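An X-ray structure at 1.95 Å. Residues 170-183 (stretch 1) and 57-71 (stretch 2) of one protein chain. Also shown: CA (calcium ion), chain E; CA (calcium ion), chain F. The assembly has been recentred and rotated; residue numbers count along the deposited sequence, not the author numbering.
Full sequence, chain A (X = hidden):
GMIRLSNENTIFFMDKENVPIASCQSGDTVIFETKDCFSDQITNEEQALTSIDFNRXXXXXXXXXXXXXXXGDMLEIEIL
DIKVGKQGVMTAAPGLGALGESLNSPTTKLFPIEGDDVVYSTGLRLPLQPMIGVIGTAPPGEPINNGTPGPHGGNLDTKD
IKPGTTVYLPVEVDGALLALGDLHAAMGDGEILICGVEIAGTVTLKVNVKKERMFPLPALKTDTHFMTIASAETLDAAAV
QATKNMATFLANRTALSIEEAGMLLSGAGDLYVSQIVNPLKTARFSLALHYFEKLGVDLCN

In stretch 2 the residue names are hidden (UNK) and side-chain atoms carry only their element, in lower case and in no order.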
# COMPACT_ATOMS: atom_id res chain seq x y z
N PRO A 170 1.51 -8.37 -21.66
CA PRO A 170 1.43 -9.57 -22.49
C PRO A 170 1.21 -9.21 -23.96
O PRO A 170 0.61 -8.18 -24.28
CB PRO A 170 0.22 -10.30 -21.92
CG PRO A 170 -0.65 -9.19 -21.44
CD PRO A 170 0.26 -8.16 -20.90
N VAL A 171 1.72 -10.05 -24.83
CA VAL A 171 1.31 -10.06 -26.23
C VAL A 171 0.37 -11.24 -26.37
O VAL A 171 0.79 -12.40 -26.28
CB VAL A 171 2.52 -10.25 -27.17
CG1 VAL A 171 2.07 -10.44 -28.66
CG2 VAL A 171 3.43 -9.09 -27.05
N GLU A 172 -0.92 -10.95 -26.57
CA GLU A 172 -1.94 -11.98 -26.69
C GLU A 172 -2.53 -12.07 -28.10
O GLU A 172 -3.18 -13.05 -28.42
CB GLU A 172 -3.05 -11.75 -25.68
CG GLU A 172 -2.61 -11.79 -24.22
CD GLU A 172 -2.02 -13.14 -23.79
OE1 GLU A 172 -2.17 -14.15 -24.51
OE2 GLU A 172 -1.42 -13.21 -22.71
N VAL A 173 -2.32 -11.04 -28.92
CA VAL A 173 -2.68 -11.08 -30.33
C VAL A 173 -1.41 -10.63 -31.06
O VAL A 173 -0.65 -9.83 -30.52
CB VAL A 173 -3.92 -10.16 -30.63
CG1 VAL A 173 -5.02 -10.34 -29.56
CG2 VAL A 173 -3.56 -8.71 -30.72
N ASP A 174 -1.14 -11.14 -32.27
CA ASP A 174 0.12 -10.82 -32.93
C ASP A 174 0.21 -9.29 -33.16
O ASP A 174 -0.79 -8.63 -33.48
CB ASP A 174 0.30 -11.58 -34.25
CG ASP A 174 0.55 -13.11 -34.07
OD1 ASP A 174 0.79 -13.64 -32.95
OD2 ASP A 174 0.49 -13.79 -35.10
N GLY A 175 1.42 -8.74 -32.96
CA GLY A 175 1.63 -7.30 -32.99
C GLY A 175 1.35 -6.58 -31.68
O GLY A 175 1.66 -5.40 -31.56
N ALA A 176 0.75 -7.26 -30.71
CA ALA A 176 0.47 -6.69 -29.35
C ALA A 176 -0.69 -5.68 -29.32
O ALA A 176 -1.65 -5.88 -28.58
CB ALA A 176 1.72 -6.06 -28.73
N LEU A 177 -0.54 -4.62 -30.11
CA LEU A 177 -1.49 -3.49 -30.20
C LEU A 177 -1.53 -2.70 -28.90
O LEU A 177 -2.49 -2.80 -28.12
CB LEU A 177 -2.89 -3.93 -30.61
CG LEU A 177 -2.96 -4.72 -31.93
CD1 LEU A 177 -4.37 -5.18 -32.11
CD2 LEU A 177 -2.49 -3.92 -33.12
N LEU A 178 -0.48 -1.91 -28.73
CA LEU A 178 -0.22 -1.09 -27.53
C LEU A 178 -0.90 0.28 -27.67
O LEU A 178 -0.87 0.87 -28.72
CB LEU A 178 1.30 -0.88 -27.33
CG LEU A 178 1.80 -0.10 -26.12
CD1 LEU A 178 1.36 -0.71 -24.78
CD2 LEU A 178 3.33 0.03 -26.13
N ALA A 179 -1.52 0.74 -26.60
CA ALA A 179 -2.23 2.01 -26.56
C ALA A 179 -1.98 2.59 -25.17
O ALA A 179 -1.81 1.84 -24.21
CB ALA A 179 -3.76 1.78 -26.80
N LEU A 180 -1.90 3.91 -25.05
CA LEU A 180 -1.68 4.50 -23.74
C LEU A 180 -2.28 5.87 -23.64
O LEU A 180 -2.58 6.50 -24.65
CB LEU A 180 -0.21 4.50 -23.34
CG LEU A 180 0.76 5.49 -23.98
CD1 LEU A 180 0.51 6.93 -23.49
CD2 LEU A 180 2.16 5.03 -23.70
N GLY A 181 -2.47 6.31 -22.41
CA GLY A 181 -3.23 7.52 -22.17
C GLY A 181 -3.26 7.85 -20.70
O GLY A 181 -2.51 7.29 -19.89
N ASP A 182 -4.14 8.78 -20.37
CA ASP A 182 -4.48 9.07 -18.99
C ASP A 182 -3.27 9.40 -18.15
O ASP A 182 -3.02 8.75 -17.12
CB ASP A 182 -5.22 7.88 -18.38
CG ASP A 182 -5.76 8.17 -17.01
OD1 ASP A 182 -6.25 9.30 -16.81
OD2 ASP A 182 -5.71 7.30 -16.11
N LEU A 183 -2.55 10.45 -18.56
CA LEU A 183 -1.39 10.94 -17.85
C LEU A 183 -1.84 11.76 -16.64
O LEU A 183 -2.92 12.36 -16.68
CB LEU A 183 -0.54 11.81 -18.77
CG LEU A 183 -0.03 11.22 -20.09
CD1 LEU A 183 0.97 12.19 -20.75
CD2 LEU A 183 0.61 9.84 -19.89
N UNK A 57 -14.59 9.56 -22.62
CA UNK A 57 -13.70 9.50 -21.48
C UNK A 57 -12.75 8.31 -21.67
O UNK A 57 -13.08 7.33 -22.32
c UNK A 57 -15.37 10.65 -19.94
c UNK A 57 -14.52 9.37 -20.16
c UNK A 57 -13.61 9.10 -18.97
N UNK A 58 -11.55 8.43 -21.11
CA UNK A 58 -10.52 7.41 -21.20
C UNK A 58 -10.08 7.14 -22.64
O UNK A 58 -10.15 5.99 -23.13
o UNK A 58 -9.60 6.53 -18.55
c UNK A 58 -10.99 6.13 -20.46
c UNK A 58 -10.71 6.17 -18.97
n UNK A 58 -11.70 5.81 -18.17
N UNK A 59 -9.61 8.19 -23.34
CA UNK A 59 -8.98 7.98 -24.63
C UNK A 59 -7.56 7.45 -24.48
O UNK A 59 -6.80 7.91 -23.61
c UNK A 59 -8.89 10.29 -24.04
c UNK A 59 -9.69 9.62 -23.00
c UNK A 59 -8.98 9.39 -25.23
N UNK A 60 -7.20 6.49 -25.33
CA UNK A 60 -5.85 5.99 -25.43
C UNK A 60 -5.34 6.25 -26.86
O UNK A 60 -6.06 6.00 -27.81
c UNK A 60 -5.81 4.52 -25.10
N UNK A 61 -4.12 6.79 -26.99
CA UNK A 61 -3.45 6.93 -28.28
C UNK A 61 -2.91 5.55 -28.70
O UNK A 61 -2.28 4.87 -27.90
c UNK A 61 -2.31 7.97 -28.21
c UNK A 61 -1.56 8.06 -29.55
o UNK A 61 -2.86 9.26 -27.86
N UNK A 62 -3.19 5.15 -29.93
CA UNK A 62 -2.88 3.81 -30.42
C UNK A 62 -4.01 3.31 -31.31
O UNK A 62 -4.91 4.08 -31.64
N UNK A 63 -3.98 2.01 -31.68
CA UNK A 63 -3.00 1.00 -31.29
C UNK A 63 -1.74 0.95 -32.15
O UNK A 63 -1.78 1.23 -33.32
c UNK A 63 -3.77 -0.32 -31.39
c UNK A 63 -5.01 -0.03 -32.17
c UNK A 63 -5.04 1.43 -32.52
N UNK A 64 -0.63 0.61 -31.51
CA UNK A 64 0.66 0.46 -32.20
C UNK A 64 0.88 -1.03 -32.45
O UNK A 64 0.83 -1.82 -31.50
c UNK A 64 4.17 0.80 -30.59
c UNK A 64 1.78 1.01 -31.31
c UNK A 64 3.62 1.50 -32.97
c UNK A 64 3.20 0.67 -31.75
N UNK A 65 1.16 -1.38 -33.71
CA UNK A 65 1.54 -2.75 -34.10
C UNK A 65 3.06 -2.90 -33.98
O UNK A 65 3.83 -2.24 -34.73
c UNK A 65 1.04 -7.34 -36.37
c UNK A 65 1.08 -3.09 -35.54
c UNK A 65 -0.16 -6.68 -36.09
c UNK A 65 -0.14 -5.30 -35.81
o UNK A 65 1.09 -8.70 -36.62
c UNK A 65 2.23 -5.28 -36.12
c UNK A 65 2.23 -6.65 -36.38
c UNK A 65 1.05 -4.58 -35.84
N UNK A 66 3.49 -3.76 -33.06
CA UNK A 66 4.91 -4.08 -32.87
C UNK A 66 5.23 -5.36 -33.69
O UNK A 66 4.82 -6.47 -33.32
c UNK A 66 4.74 -3.07 -30.56
c UNK A 66 5.25 -4.26 -31.36
c UNK A 66 6.74 -4.49 -31.14
N UNK A 67 5.92 -5.18 -34.82
CA UNK A 67 6.24 -6.33 -35.71
C UNK A 67 7.26 -7.21 -35.04
O UNK A 67 8.17 -6.69 -34.40
c UNK A 67 5.86 -5.02 -37.86
o UNK A 67 7.42 -5.22 -39.72
c UNK A 67 6.28 -4.84 -39.31
c UNK A 67 6.80 -5.87 -37.04
o UNK A 67 5.44 -4.31 -40.07
N UNK A 68 7.11 -8.52 -35.16
CA UNK A 68 7.93 -9.51 -34.45
C UNK A 68 7.30 -10.02 -33.16
O UNK A 68 7.70 -11.09 -32.65
N UNK A 69 6.33 -9.25 -32.64
CA UNK A 69 5.58 -9.59 -31.44
C UNK A 69 4.50 -10.59 -31.83
O UNK A 69 3.70 -10.32 -32.72
c UNK A 69 4.94 -8.34 -30.80
N UNK A 70 4.49 -11.72 -31.13
CA UNK A 70 3.60 -12.84 -31.41
C UNK A 70 2.91 -13.29 -30.14
O UNK A 70 3.43 -13.09 -29.06
c UNK A 70 4.00 -13.14 -36.88
c UNK A 70 4.43 -13.99 -32.01
n UNK A 70 2.70 -13.39 -36.90
c UNK A 70 5.13 -13.66 -33.34
c UNK A 70 4.08 -13.45 -34.44
n UNK A 70 4.68 -13.18 -35.74
n UNK A 70 4.64 -12.88 -38.03
N UNK A 71 1.74 -13.89 -30.26
CA UNK A 71 1.06 -14.51 -29.11
C UNK A 71 2.02 -15.28 -28.23
O UNK A 71 2.75 -16.13 -28.71
n UNK A 71 -3.51 -15.35 -31.04
c UNK A 71 -2.13 -15.84 -30.92
n UNK A 71 -5.22 -14.08 -31.89
n UNK A 71 -3.12 -13.88 -32.81
c UNK A 71 -0.01 -15.50 -29.59
c UNK A 71 -3.94 -14.44 -31.91
c UNK A 71 -1.29 -14.89 -30.06
CA CA E . -7.29 6.20 -14.63
CA CA F . -6.73 9.82 -14.85
O HOH W 1 -6.54 10.04 -21.94
O HOH W 2 -9.38 5.85 -13.62
O HOH W 3 -7.48 8.45 -13.66

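Position 57 carries three carbons, one bearing the other two, and touches nothing on stretch 1: V57. Position 58 has two carbons, the second holding one oxygen and one nitrogen, the amide of N58; its backbone is left-handed. At 59 three carbons close a ring onto the backbone nitrogen, giving P59, whose O accepts from water 1 at 2.7 Å while D182 N donates to the same water at 3.1 Å.

Position 60 has a single carbon, so A60; its CB lies 3.8 Å from A179 CB. At 61 one carbon bears an oxygen and a carbon, the pattern of T61. Its N donates to L180 O at 2.8 Å, and L180 N returns a bond to T61 O at 3.0 Å. Position 62 has no side-chain atoms: G62. An ideal CB would fall 2.7 Å from L178 O, and the backbone angles alone already call for glycine.

Position 63 is another three-carbon ring closed on N, hence P63, entered through a cis peptide; its CB packs 3.8 Å from L177 CB. Four carbons forked at the second make 64 a leucine, L64. Its N bonds to L178 O at 2.8 Å, and its O receives L178 N at 3.1 Å. At 65 one carbon leads to a six-carbon ring bearing an oxygen: Y65. G175 CA sits over the ring face, 3.4 Å from the centroid of the Y65 ring, where a side chain on G175 would clash.

Position 66, a carbon carrying two more, is V66, whose N donates to G175 O at 2.9 Å. Position 67 has three carbons, the third carrying two oxygens, and stays clear of stretch 1: E67. Position 68 has no side chain, G68, within a type II turn running from V66 to the next position. That position, 69, has one carbon: A69, whose O accepts G175 N at 2.8 Å.

Position 70 shows three carbons, a nitrogen and a carbon with two more nitrogens, R70; its NH1 makes a salt bridge to D174 OD2 at 2.9 Å. Position 71 repeats that pattern, so R71. Its N donates to D174 OD1 at 2.9 Å, and its guanidinium has V173 CA over one face.

The contact works by antiparallel pairing that absorbs a bulge: two hydrogen-bonded pairs, L178 with L64 and L180 with T61, are offset by one residue. Glycines admit close backbone approach, D174 engages both arginines beyond the strands, and D182 reaches two calcium ions, its OD2 2.4 Å from CA of chain E and its OD1 2.1 Å from CA of chain F.

Stretch 2, residues 57-71: VNPATGPLYVEGARR
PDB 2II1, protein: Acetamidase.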